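Local structure of Glyoxalase/bleomycin resistance protein/dioxygenase (Sphaerobacter thermophilus, 4HC5) at residues T18-D23 with D73-G78; G36-F41 with T53-G58; T81-I86 with N126-V131; V102-P107 with R116-S121. The protein is of unknown detailed function but belongs to the vicinal oxygen chelate (VOC) superfamily and may act as a dioxygenase. One frame throughout, in Å; residues are numbered along the deposited sequence. Where two conformers were deposited one is given.

Contact 1. Residues T18-D23 with D73-G78; sequences TIIVSD and DGRKPG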
loop_
_atom_site.group_PDB
_atom_site.type_symbol
_atom_site.label_atom_id
_atom_site.label_comp_id
_atom_site.label_asym_id
_atom_site.label_seq_id
_atom_site.Cartn_x
_atom_site.Cartn_y
_atom_site.Cartn_z
ATOM N N THR A 18 -3.747 3.049 0.036
ATOM C CA THR A 18 -4.802 3.841 -0.557
ATOM C C THR A 18 -4.523 4.168 -2.033
ATOM O O THR A 18 -3.377 4.486 -2.398
ATOM C CB THR A 18 -5.003 5.169 0.236
ATOM O OG1 THR A 18 -5.217 4.868 1.610
ATOM C CG2 THR A 18 -6.190 6.023 -0.249
ATOM N N ILE A 19 -5.611 4.082 -2.799
ATOM C CA ILE A 19 -5.547 4.628 -4.191
ATOM C C ILE A 19 -6.589 5.774 -4.228
ATOM O O ILE A 19 -7.455 5.865 -3.388
ATOM C CB ILE A 19 -5.779 3.594 -5.247
ATOM C CG1 ILE A 19 -7.177 2.968 -5.131
ATOM C CG2 ILE A 19 -4.682 2.507 -5.208
ATOM C CD1 ILE A 19 -7.622 2.107 -6.332
ATOM N N ILE A 20 -6.432 6.630 -5.188
ATOM C CA ILE A 20 -7.335 7.772 -5.415
ATOM C C ILE A 20 -8.190 7.481 -6.647
ATOM O O ILE A 20 -7.666 7.262 -7.726
ATOM C CB ILE A 20 -6.509 9.065 -5.538
ATOM C CG1 ILE A 20 -5.463 9.251 -4.416
ATOM C CG2 ILE A 20 -7.451 10.298 -5.573
ATOM C CD1 ILE A 20 -5.989 9.350 -2.998
ATOM N N VAL A 21 -9.485 7.605 -6.418
ATOM C CA VAL A 21 -10.498 7.373 -7.427
ATOM C C VAL A 21 -11.394 8.607 -7.558
ATOM O O VAL A 21 -11.394 9.455 -6.674
ATOM C CB VAL A 21 -11.335 6.095 -7.170
ATOM C CG1 VAL A 21 -10.388 4.848 -7.116
ATOM C CG2 VAL A 21 -12.221 6.209 -5.963
ATOM N N SER A 22 -12.160 8.684 -8.651
ATOM C CA SER A 22 -13.049 9.852 -8.836
ATOM C C SER A 22 -14.456 9.637 -8.271
ATOM O O SER A 22 -15.195 10.601 -8.008
ATOM C CB SER A 22 -13.134 10.201 -10.290
ATOM O OG SER A 22 -13.573 9.133 -11.100
ATOM N N ASP A 23 -14.841 8.364 -8.101
ATOM C CA ASP A 23 -16.171 7.974 -7.698
ATOM C C ASP A 23 -16.054 6.666 -6.966
ATOM O O ASP A 23 -15.755 5.618 -7.530
ATOM C CB ASP A 23 -17.085 7.904 -8.949
ATOM C CG ASP A 23 -18.506 7.607 -8.670
ATOM O OD1 ASP A 23 -18.783 6.690 -7.891
ATOM O OD2 ASP A 23 -19.414 8.190 -9.405
ATOM N N ASP A 73 -3.176 17.982 -0.268
ATOM C CA ASP A 73 -2.055 18.186 -1.149
ATOM C C ASP A 73 -2.290 18.057 -2.639
ATOM O O ASP A 73 -1.378 18.058 -3.360
ATOM C CB ASP A 73 -0.855 17.331 -0.738
ATOM C CG ASP A 73 -1.062 15.838 -0.962
ATOM O OD1 ASP A 73 -2.144 15.424 -1.300
ATOM O OD2 ASP A 73 -0.095 15.120 -0.790
ATOM N N GLY A 74 -3.531 17.945 -3.062
ATOM C CA GLY A 74 -3.825 17.879 -4.479
ATOM C C GLY A 74 -3.629 16.543 -5.170
ATOM O O GLY A 74 -3.684 16.488 -6.322
ATOM N N ARG A 75 -3.431 15.473 -4.424
ATOM C CA ARG A 75 -3.296 14.179 -5.039
ATOM C C ARG A 75 -4.583 13.789 -5.747
ATOM O O ARG A 75 -5.639 13.970 -5.231
ATOM C CB ARG A 75 -2.854 13.129 -4.021
ATOM C CG ARG A 75 -3.810 12.773 -2.918
ATOM C CD ARG A 75 -3.142 11.792 -1.946
ATOM N NE ARG A 75 -2.193 12.477 -1.111
ATOM C CZ ARG A 75 -1.427 11.883 -0.207
ATOM N NH1 ARG A 75 -1.510 10.580 -0.025
ATOM N NH2 ARG A 75 -0.593 12.583 0.525
ATOM N N LYS A 76 -4.423 13.212 -6.919
ATOM C CA LYS A 76 -5.531 12.941 -7.819
ATOM C C LYS A 76 -5.427 11.515 -8.399
ATOM O O LYS A 76 -4.365 10.900 -8.303
ATOM C CB LYS A 76 -5.593 13.999 -8.947
ATOM C CG LYS A 76 -6.027 15.371 -8.374
ATOM C CD LYS A 76 -6.624 16.411 -9.202
ATOM C CE LYS A 76 -7.291 17.516 -8.338
ATOM N NZ LYS A 76 -8.645 17.165 -7.751
ATOM N N PRO A 77 -6.495 11.010 -9.021
ATOM C CA PRO A 77 -6.384 9.726 -9.610
ATOM C C PRO A 77 -5.436 9.675 -10.781
ATOM O O PRO A 77 -5.116 10.702 -11.411
ATOM C CB PRO A 77 -7.814 9.455 -10.103
ATOM C CG PRO A 77 -8.691 10.358 -9.315
ATOM C CD PRO A 77 -7.854 11.574 -9.173
ATOM N N GLY A 78 -4.951 8.453 -11.073
ATOM C CA GLY A 78 -4.218 8.165 -12.299
ATOM C C GLY A 78 -2.718 8.061 -12.084
ATOM O O GLY A 78 -2.165 8.733 -11.188
#
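I20 packs against R75, K76 and P77. It sits at the end of an outermost strand, within this chain, of one of the two four-stranded sheets of this VOC fold. The 73-78 segment belongs to the loop that leads to the other sheet. No hydrogen bond joins the two segments; the contact is apolar. CB of I20 lies 3.9 Å from the carbonyl carbon of K76. From there the side chain forks. CG2 goes to the proline side and meets both N and CD of P77, the latter at 3.8 Å. CG1 stands anti to the carbonyl carbon of I20 (chi1 -49°), which takes this branch toward CG of R75. The tip, CD1, rests 3.9 Å from CD of R75, and the two side chains cross at about a right angle.

R75 offers its aliphatic part to I20 and its charged end to D73. The guanidinium grips the carboxylate side-on. NE reaches the syn lone pair of D73 OD1 at 3.0 Å, in the guanidinium plane. NH2 meets D73 OD2 at 2.9 Å from above the carboxylate plane. NH2 also bonds to the backbone O of Y80 in the second subunit, and Y71 makes a cation-pi contact with R75. Farther along the 18-23 segment, the hydroxyl of S22 bonds to D124. The side-chain amide of N126 bridges the two segments, with ND2 on the carbonyl O of I20 and OD1 on the backbone N of G78. The same I20 O lies 3.2 Å from CB of P77.

Contact 2. Residues G36-F41 with T53-G58; sequences GFEKVF and TVVPPG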
loop_
_atom_site.group_PDB
_atom_site.type_symbol
_atom_site.label_atom_id
_atom_site.label_comp_id
_atom_site.label_asym_id
_atom_site.label_seq_id
_atom_site.Cartn_x
_atom_site.Cartn_y
_atom_site.Cartn_z
ATOM N N GLY A 36 -12.688 -8.932 -8.742
ATOM C CA GLY A 36 -12.976 -10.026 -7.801
ATOM C C GLY A 36 -12.636 -9.786 -6.336
ATOM O O GLY A 36 -12.645 -10.715 -5.514
ATOM N N PHE A 37 -12.362 -8.530 -5.993
ATOM C CA PHE A 37 -12.130 -8.218 -4.577
ATOM C C PHE A 37 -13.471 -8.272 -3.813
ATOM O O PHE A 37 -14.549 -8.281 -4.405
ATOM C CB PHE A 37 -11.563 -6.822 -4.396
ATOM C CG PHE A 37 -10.119 -6.607 -4.828
ATOM C CD1 PHE A 37 -9.602 -7.093 -5.998
ATOM C CD2 PHE A 37 -9.268 -5.851 -4.063
ATOM C CE1 PHE A 37 -8.275 -6.813 -6.399
ATOM C CE2 PHE A 37 -7.990 -5.534 -4.471
ATOM C CZ PHE A 37 -7.480 -6.022 -5.622
ATOM N N GLU A 38 -13.363 -8.270 -2.482
ATOM C CA GLU A 38 -14.498 -8.198 -1.582
ATOM C C GLU A 38 -14.483 -6.838 -0.849
ATOM O O GLU A 38 -13.419 -6.375 -0.395
ATOM C CB GLU A 38 -14.441 -9.304 -0.520
ATOM C CG GLU A 38 -14.494 -10.711 -1.071
ATOM C CD GLU A 38 -14.032 -11.764 -0.041
ATOM O OE1 GLU A 38 -13.662 -11.380 1.137
ATOM O OE2 GLU A 38 -14.026 -12.986 -0.367
ATOM N N LYS A 39 -15.645 -6.246 -0.690
ATOM C CA LYS A 39 -15.761 -4.977 0.081
ATOM C C LYS A 39 -15.590 -5.373 1.551
ATOM O O LYS A 39 -16.142 -6.334 2.061
ATOM C CB LYS A 39 -17.108 -4.265 -0.124
ATOM C CG LYS A 39 -17.169 -2.851 0.535
ATOM C CD LYS A 39 -18.416 -2.050 0.204
ATOM C CE LYS A 39 -19.596 -2.472 0.946
ATOM N NZ LYS A 39 -20.828 -1.667 0.601
ATOM N N VAL A 40 -14.856 -4.519 2.263
ATOM C CA VAL A 40 -14.737 -4.631 3.712
ATOM C C VAL A 40 -15.364 -3.414 4.390
ATOM O O VAL A 40 -16.551 -3.423 4.719
ATOM C CB VAL A 40 -13.260 -4.934 4.161
ATOM C CG1 VAL A 40 -13.211 -5.079 5.671
ATOM C CG2 VAL A 40 -12.720 -6.185 3.433
ATOM N N PHE A 41 -14.604 -2.318 4.477
ATOM C CA PHE A 41 -15.155 -1.097 5.036
ATOM C C PHE A 41 -16.065 -0.359 4.056
ATOM O O PHE A 41 -15.784 -0.252 2.851
ATOM C CB PHE A 41 -14.046 -0.118 5.479
ATOM C CG PHE A 41 -13.430 -0.422 6.793
ATOM C CD1 PHE A 41 -12.371 -1.258 6.873
ATOM C CD2 PHE A 41 -13.944 0.106 7.957
ATOM C CE1 PHE A 41 -11.809 -1.604 8.069
ATOM C CE2 PHE A 41 -13.362 -0.176 9.150
ATOM C CZ PHE A 41 -12.255 -1.001 9.221
ATOM N N THR A 53 -13.053 0.285 1.747
ATOM C CA THR A 53 -11.947 -0.574 1.383
ATOM C C THR A 53 -12.418 -1.889 0.723
ATOM O O THR A 53 -13.540 -2.352 0.910
ATOM C CB THR A 53 -11.015 -0.983 2.560
ATOM O OG1 THR A 53 -11.704 -1.912 3.390
ATOM C CG2 THR A 53 -10.526 0.195 3.424
ATOM N N VAL A 54 -11.486 -2.468 -0.047
ATOM C CA VAL A 54 -11.681 -3.721 -0.731
ATOM C C VAL A 54 -10.428 -4.612 -0.499
ATOM O O VAL A 54 -9.346 -4.145 -0.214
ATOM C CB VAL A 54 -11.903 -3.537 -2.268
ATOM C CG1 VAL A 54 -13.277 -2.928 -2.539
ATOM C CG2 VAL A 54 -10.786 -2.698 -2.905
ATOM N N VAL A 55 -10.647 -5.933 -0.583
ATOM C CA VAL A 55 -9.547 -6.863 -0.315
ATOM C C VAL A 55 -9.620 -8.047 -1.296
ATOM O O VAL A 55 -10.683 -8.520 -1.590
ATOM C CB VAL A 55 -9.587 -7.400 1.156
ATOM C CG1 VAL A 55 -10.763 -8.358 1.414
ATOM C CG2 VAL A 55 -8.280 -8.043 1.580
ATOM N N PRO A 56 -8.456 -8.534 -1.754
ATOM C CA PRO A 56 -8.506 -9.798 -2.470
ATOM C C PRO A 56 -9.021 -10.904 -1.576
ATOM O O PRO A 56 -8.704 -10.927 -0.387
ATOM C CB PRO A 56 -7.024 -10.041 -2.893
ATOM C CG PRO A 56 -6.422 -8.646 -2.907
ATOM C CD PRO A 56 -7.104 -7.957 -1.722
ATOM N N PRO A 57 -9.823 -11.801 -2.104
ATOM C CA PRO A 57 -10.454 -12.840 -1.231
ATOM C C PRO A 57 -9.433 -13.653 -0.441
ATOM O O PRO A 57 -8.479 -14.165 -0.999
ATOM C CB PRO A 57 -11.209 -13.736 -2.201
ATOM C CG PRO A 57 -11.450 -12.795 -3.313
ATOM C CD PRO A 57 -10.256 -11.917 -3.482
ATOM N N GLY A 58 -9.669 -13.707 0.858
ATOM C CA GLY A 58 -8.759 -14.427 1.774
ATOM C C GLY A 58 -7.458 -13.751 2.205
ATOM O O GLY A 58 -6.694 -14.288 3.006
HETATM O O HOH W 1 -11.579 -12.589 2.378
#
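The ring of F37 is overlapped by P56, whose CG sits over one face, 4.0 Å from the ring centroid and displaced toward the rim. The two side chains run side by side at the open end of the beta hairpin formed by strands 38-46 and 49-55. I11 of the second subunit packs on F37, and A12 of that subunit on P56. CD2 of F37 also touches CG2 of V54 at 3.7 Å.

The hairpin is antiparallel. E38 and V55 form a hydrogen-bonded pair, with E38 N to V55 O and V55 N to E38 O both 2.8 Å. K39 and V54 form the next, non-hydrogen-bonded pair. Farther along, T53 O accepts from V40 N. T53 adds a side-chain bond. Its OG1 lies between its own backbone N and carbonyl carbon (chi1 72°) and accepts from F41 N at 3.1 Å. That oxygen also borders the edge of the F41 ring and bonds to Q62 on the next strand. V40 CG2 meets V55 CG1 at 3.6 Å. Back at the open end, E38 crosses P57 obliquely, its OE2 3.4 Å from CB of P57. OE1 of E38 takes a bond from a water, which accepts from G58 N at 2.7 Å.

Contact 3. Residues T81-I86 with N126-V131; sequences TGISLI and NQFFLV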
loop_
_atom_site.group_PDB
_atom_site.type_symbol
_atom_site.label_atom_id
_atom_site.label_comp_id
_atom_site.label_asym_id
_atom_site.label_seq_id
_atom_site.Cartn_x
_atom_site.Cartn_y
_atom_site.Cartn_z
ATOM N N THR A 81 0.592 3.530 -9.187
ATOM C CA THR A 81 0.163 3.487 -7.808
ATOM C C THR A 81 1.286 3.079 -6.873
ATOM O O THR A 81 1.205 3.320 -5.726
ATOM C CB THR A 81 -0.968 2.483 -7.587
ATOM O OG1 THR A 81 -0.545 1.188 -7.976
ATOM C CG2 THR A 81 -2.213 2.872 -8.359
ATOM N N GLY A 82 2.281 2.428 -7.422
ATOM C CA GLY A 82 3.333 1.818 -6.563
ATOM C C GLY A 82 2.833 0.537 -5.919
ATOM O O GLY A 82 3.493 -0.045 -5.068
ATOM N N ILE A 83 1.643 0.075 -6.285
ATOM C CA ILE A 83 1.040 -1.187 -5.756
ATOM C C ILE A 83 1.275 -2.279 -6.778
ATOM O O ILE A 83 0.927 -2.182 -7.954
ATOM C CB ILE A 83 -0.440 -1.050 -5.402
ATOM C CG1 ILE A 83 -0.609 -0.061 -4.252
ATOM C CG2 ILE A 83 -1.073 -2.404 -5.031
ATOM C CD1 ILE A 83 -2.041 0.415 -3.970
ATOM N N SER A 84 1.826 -3.385 -6.271
ATOM C CA SER A 84 2.008 -4.590 -7.075
ATOM C C SER A 84 1.067 -5.658 -6.514
ATOM O O SER A 84 0.877 -5.787 -5.288
ATOM C CB SER A 84 3.424 -5.099 -7.056
ATOM O OG SER A 84 4.341 -4.134 -7.564
ATOM N N LEU A 85 0.463 -6.407 -7.396
ATOM C CA LEU A 85 -0.553 -7.415 -7.116
ATOM C C LEU A 85 -0.036 -8.783 -7.598
ATOM O O LEU A 85 0.527 -8.873 -8.677
ATOM C CB LEU A 85 -1.855 -7.084 -7.837
ATOM C CG LEU A 85 -2.503 -5.730 -7.486
ATOM C CD1 LEU A 85 -3.714 -5.468 -8.425
ATOM C CD2 LEU A 85 -2.889 -5.639 -6.010
ATOM N N ILE A 86 -0.331 -9.818 -6.799
ATOM C CA ILE A 86 0.028 -11.192 -7.157
ATOM C C ILE A 86 -1.208 -11.969 -7.620
ATOM O O ILE A 86 -2.304 -11.851 -7.039
ATOM C CB ILE A 86 0.661 -11.949 -5.956
ATOM C CG1 ILE A 86 1.985 -11.266 -5.575
ATOM C CG2 ILE A 86 0.857 -13.419 -6.252
ATOM C CD1 ILE A 86 3.053 -11.163 -6.600
ATOM N N ASN A 126 -5.468 4.499 -12.750
ATOM C CA ASN A 126 -4.480 3.977 -11.752
ATOM C C ASN A 126 -3.868 2.662 -12.263
ATOM O O ASN A 126 -4.607 1.735 -12.573
ATOM C CB ASN A 126 -5.186 3.711 -10.445
ATOM C CG ASN A 126 -5.720 4.992 -9.767
ATOM O OD1 ASN A 126 -4.966 5.964 -9.640
ATOM N ND2 ASN A 126 -6.986 4.989 -9.345
ATOM N N GLN A 127 -2.546 2.653 -12.274
ATOM C CA GLN A 127 -1.789 1.523 -12.818
ATOM C C GLN A 127 -1.193 0.614 -11.727
ATOM O O GLN A 127 -0.650 1.051 -10.714
ATOM C CB GLN A 127 -0.666 1.993 -13.744
ATOM C CG GLN A 127 -0.164 0.838 -14.650
ATOM C CD GLN A 127 0.856 1.306 -15.687
ATOM O OE1 GLN A 127 0.686 1.183 -16.930
ATOM N NE2 GLN A 127 1.929 1.790 -15.180
ATOM N N PHE A 128 -1.424 -0.673 -12.002
ATOM C CA PHE A 128 -0.884 -1.738 -11.089
ATOM C C PHE A 128 0.061 -2.603 -11.892
ATOM O O PHE A 128 -0.180 -2.933 -13.067
ATOM C CB PHE A 128 -2.032 -2.601 -10.554
ATOM C CG PHE A 128 -3.042 -1.850 -9.765
ATOM C CD1 PHE A 128 -2.886 -1.602 -8.451
ATOM C CD2 PHE A 128 -4.150 -1.297 -10.367
ATOM C CE1 PHE A 128 -3.806 -0.890 -7.727
ATOM C CE2 PHE A 128 -5.065 -0.536 -9.665
ATOM C CZ PHE A 128 -4.913 -0.374 -8.294
ATOM N N PHE A 129 1.058 -3.157 -11.191
ATOM C CA PHE A 129 1.959 -4.193 -11.712
ATOM C C PHE A 129 1.406 -5.533 -11.233
ATOM O O PHE A 129 1.144 -5.687 -10.036
ATOM C CB PHE A 129 3.346 -3.928 -11.177
ATOM C CG PHE A 129 4.450 -4.795 -11.756
ATOM C CD1 PHE A 129 4.560 -4.966 -13.138
ATOM C CD2 PHE A 129 5.460 -5.318 -10.955
ATOM C CE1 PHE A 129 5.622 -5.692 -13.644
ATOM C CE2 PHE A 129 6.516 -6.024 -11.476
ATOM C CZ PHE A 129 6.586 -6.189 -12.857
ATOM N N LEU A 130 1.123 -6.460 -12.165
ATOM C CA LEU A 130 0.530 -7.719 -11.936
ATOM C C LEU A 130 1.600 -8.775 -12.187
ATOM O O LEU A 130 2.119 -8.884 -13.285
ATOM C CB LEU A 130 -0.685 -7.955 -12.836
ATOM C CG LEU A 130 -1.410 -9.263 -12.668
ATOM C CD1 LEU A 130 -1.998 -9.409 -11.264
ATOM C CD2 LEU A 130 -2.524 -9.439 -13.750
ATOM N N VAL A 131 1.878 -9.581 -11.152
ATOM C CA VAL A 131 2.955 -10.559 -11.173
ATOM C C VAL A 131 2.447 -11.938 -10.804
ATOM O O VAL A 131 1.641 -12.086 -9.905
ATOM C CB VAL A 131 4.109 -10.135 -10.185
ATOM C CG1 VAL A 131 5.278 -11.119 -10.361
ATOM C CG2 VAL A 131 4.531 -8.714 -10.423
#
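T81 holds Q127 with two donors. Its backbone N and its OG1 both bond to Q127 O, the hydroxyl at 2.7 Å. The contact joins strands 79-87 and 126-132, parallel neighbours in one of the two mixed sheets of the VOC fold. With chi1 at 59°, OG1 of T81 lies between the backbone N and the carbonyl carbon. From there it also accepts from I83 N at 3.0 Å, which makes an ST turn around G82. The methyl CG2 lies over one face of the F128 ring, 4.1 Å above its plane and off toward the rim.

The F128 and I83 side chains lie side by side and point the same way, with CG2 of I83 at the ring edge, in plane. CD1 of L85 reaches the base of the same ring, 3.9 Å from CG of F128. On the opposite face of the sheet, OG of S84 lies at the edge of the F129 ring, near its plane.

Farther along, the backbones pair more closely. L85 N bonds to F129 O at 2.8 Å and L85 O accepts from V131 N. The F129 N to I83 O bond is weak. S84, L85 and I86 also pair antiparallel with a strand of the second subunit, so the sheet continues across the interface. At the far end, I86 closes the contact: its chi2 of -59° sets CD1 3.9 Å from CB of V131.

Contact 4. Residues V102-P107 with R116-S121; sequences VTFTKP and RATWFS. With GOL (glycerol), chain F.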
loop_
_atom_site.group_PDB
_atom_site.type_symbol
_atom_site.label_atom_id
_atom_site.label_comp_id
_atom_site.label_asym_id
_atom_site.label_seq_id
_atom_site.Cartn_x
_atom_site.Cartn_y
_atom_site.Cartn_z
ATOM N N VAL A 102 -10.851 -4.918 -19.030
ATOM C CA VAL A 102 -9.662 -4.278 -18.431
ATOM C C VAL A 102 -8.658 -3.979 -19.510
ATOM O O VAL A 102 -8.358 -4.782 -20.401
ATOM C CB VAL A 102 -9.035 -5.168 -17.330
ATOM C CG1 VAL A 102 -7.784 -4.570 -16.742
ATOM C CG2 VAL A 102 -10.086 -5.380 -16.191
ATOM N N THR A 103 -8.028 -2.839 -19.308
ATOM C CA THR A 103 -6.892 -2.348 -20.130
ATOM C C THR A 103 -5.566 -2.780 -19.627
ATOM O O THR A 103 -5.179 -2.345 -18.556
ATOM C CB THR A 103 -6.896 -0.773 -20.208
ATOM O OG1 THR A 103 -8.159 -0.359 -20.757
ATOM C CG2 THR A 103 -5.818 -0.255 -21.091
ATOM N N PHE A 104 -4.903 -3.632 -20.383
ATOM C CA PHE A 104 -3.512 -4.053 -20.106
ATOM C C PHE A 104 -2.575 -3.355 -21.064
ATOM O O PHE A 104 -2.963 -2.988 -22.207
ATOM C CB PHE A 104 -3.328 -5.539 -20.336
ATOM C CG PHE A 104 -3.955 -6.401 -19.317
ATOM C CD1 PHE A 104 -5.270 -6.821 -19.362
ATOM C CD2 PHE A 104 -3.188 -6.809 -18.222
ATOM C CE1 PHE A 104 -5.811 -7.557 -18.366
ATOM C CE2 PHE A 104 -3.738 -7.590 -17.222
ATOM C CZ PHE A 104 -5.062 -7.959 -17.283
ATOM N N THR A 105 -1.327 -3.165 -20.655
ATOM C CA THR A 105 -0.324 -2.577 -21.528
ATOM C C THR A 105 0.157 -3.547 -22.654
ATOM O O THR A 105 0.568 -3.109 -23.722
ATOM C CB THR A 105 0.862 -2.021 -20.753
ATOM O OG1 THR A 105 1.469 -3.059 -20.033
ATOM C CG2 THR A 105 0.425 -0.905 -19.805
ATOM N N LYS A 106 0.137 -4.829 -22.321
ATOM C CA LYS A 106 0.623 -5.908 -23.226
ATOM C C LYS A 106 0.383 -7.255 -22.551
ATOM O O LYS A 106 0.068 -7.279 -21.322
ATOM C CB LYS A 106 2.085 -5.737 -23.643
ATOM C CG LYS A 106 3.035 -5.702 -22.438
ATOM C CD LYS A 106 4.497 -5.476 -22.835
ATOM C CE LYS A 106 5.365 -5.412 -21.603
ATOM N NZ LYS A 106 6.715 -5.099 -22.109
ATOM N N PRO A 107 0.561 -8.368 -23.268
ATOM C CA PRO A 107 0.365 -9.637 -22.571
ATOM C C PRO A 107 1.462 -9.891 -21.534
ATOM O O PRO A 107 2.505 -9.276 -21.583
ATOM C CB PRO A 107 0.426 -10.660 -23.719
ATOM C CG PRO A 107 0.039 -9.838 -24.939
ATOM C CD PRO A 107 0.736 -8.568 -24.720
ATOM N N ARG A 116 6.698 -13.922 -14.569
ATOM C CA ARG A 116 5.926 -13.308 -15.605
ATOM C C ARG A 116 5.051 -12.215 -15.003
ATOM O O ARG A 116 4.598 -12.340 -13.921
ATOM C CB ARG A 116 5.130 -14.345 -16.354
ATOM C CG ARG A 116 6.026 -15.265 -17.152
ATOM C CD ARG A 116 5.255 -16.486 -17.581
ATOM N NE ARG A 116 4.429 -16.163 -18.693
ATOM C CZ ARG A 116 3.165 -16.509 -18.793
ATOM N NH1 ARG A 116 2.591 -17.195 -17.840
ATOM N NH2 ARG A 116 2.514 -16.162 -19.848
ATOM N N ALA A 117 4.924 -11.139 -15.753
ATOM C CA ALA A 117 4.245 -9.924 -15.264
ATOM C C ALA A 117 3.694 -9.132 -16.421
ATOM O O ALA A 117 4.159 -9.228 -17.583
ATOM C CB ALA A 117 5.171 -9.092 -14.406
ATOM N N THR A 118 2.787 -8.225 -16.052
ATOM C CA THR A 118 2.316 -7.172 -16.940
ATOM C C THR A 118 1.737 -6.037 -16.121
ATOM O O THR A 118 1.774 -6.084 -14.901
ATOM C CB THR A 118 1.357 -7.702 -18.039
ATOM O OG1 THR A 118 1.117 -6.619 -18.981
ATOM C CG2 THR A 118 0.089 -8.324 -17.500
ATOM N N TRP A 119 1.169 -5.072 -16.782
ATOM C CA TRP A 119 0.529 -3.908 -16.119
ATOM C C TRP A 119 -0.873 -3.700 -16.625
ATOM O O TRP A 119 -1.183 -3.951 -17.802
ATOM C CB TRP A 119 1.282 -2.602 -16.437
ATOM C CG TRP A 119 2.705 -2.573 -15.876
ATOM C CD1 TRP A 119 3.149 -1.878 -14.738
ATOM C CD2 TRP A 119 3.910 -3.224 -16.421
ATOM N NE1 TRP A 119 4.462 -2.056 -14.578
ATOM C CE2 TRP A 119 5.006 -2.831 -15.569
ATOM C CE3 TRP A 119 4.175 -4.063 -17.517
ATOM C CZ2 TRP A 119 6.319 -3.328 -15.772
ATOM C CZ3 TRP A 119 5.501 -4.496 -17.763
ATOM C CH2 TRP A 119 6.540 -4.159 -16.897
ATOM N N PHE A 120 -1.737 -3.277 -15.728
ATOM C CA PHE A 120 -3.095 -2.930 -16.078
ATOM C C PHE A 120 -3.523 -1.705 -15.320
ATOM O O PHE A 120 -2.921 -1.299 -14.309
ATOM C CB PHE A 120 -4.064 -4.082 -15.916
ATOM C CG PHE A 120 -4.438 -4.343 -14.492
ATOM C CD1 PHE A 120 -5.510 -3.716 -13.925
ATOM C CD2 PHE A 120 -3.738 -5.290 -13.747
ATOM C CE1 PHE A 120 -5.856 -3.965 -12.616
ATOM C CE2 PHE A 120 -4.091 -5.516 -12.431
ATOM C CZ PHE A 120 -5.142 -4.872 -11.885
ATOM N N SER A 121 -4.578 -1.101 -15.787
ATOM C CA SER A 121 -5.177 0.068 -15.136
ATOM C C SER A 121 -6.637 -0.088 -14.814
ATOM O O SER A 121 -7.368 -0.889 -15.382
ATOM C CB SER A 121 -5.049 1.306 -16.030
ATOM O OG SER A 121 -3.686 1.649 -16.312
HETATM C C1 GOL F . -12.191 1.206 -18.026
HETATM O O1 GOL F . -11.515 2.247 -18.772
HETATM C C2 GOL F . -11.339 -0.084 -17.955
HETATM O O2 GOL F . -12.091 -1.037 -17.225
HETATM C C3 GOL F . -10.064 0.037 -17.158
HETATM O O3 GOL F . -9.128 -1.020 -17.309
HETATM O O HOH W 2 4.153 -7.627 -19.874
#
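F104 and F120 form a non-hydrogen-bonded antiparallel pair, flanked by bonds from S121 N to T103 O (3.1 Å) and from T105 N to W119 O (3.0 Å). This is the hairpin of strands 103-110 and 116-121. The two phenylalanine side chains lie side by side and point the same way. CB of F120 sits over one face of the F104 ring, 3.9 Å from its centroid, in a CH-pi contact. The ring planes themselves meet obliquely, at 54°. CG1 of V102 touches CD1 of F120 at 3.7 Å.

T118 makes one polar and one apolar contact. Its OG1, anti to the backbone N (chi1 -171°), donates to K106 O at 2.6 Å from above the carbonyl plane. Its CG2 packs on CD2 of F104. A water bridges P107 O and A117 O beyond it. T105 lies against CB of W119, its OG1 3.6 Å from that atom, and CE of the extended K106 chain comes 4.0 Å from CZ3 of the indole. A glycerol, probably from the crystallisation liquor, joins the other end: its O3 accepts from T103 N and donates to S121 O.

Strand 103-110 is the outermost strand of its sheet within the chain. Helix 90-99 covers F104 through Y94, L97 and T98, while helix 24-34 reaches V102. Strand 126-132 flanks strand 116-121, and its F128 and F129 meet the rings of F120 and W119.

In the fold
From the N terminus, strand 13-20 opens contact 1, which closes only at 73-78, in the loop between the two sheets. Contact 2 falls within that span and closes the short hairpin of the first sheet. Contact 3 starts after contact 1 has closed, and its loop returns with the last strand, 126-132. Contact 4 lies within that span and closes the hairpin of the second sheet. No contacts cross. Contacts 3 and 4 share a sheet, where F128 N bonds to F120 O and L130 N to T118 O. N126 ties contact 3 to contact 1. Contacts 1, 2 and 3 also touch the second subunit.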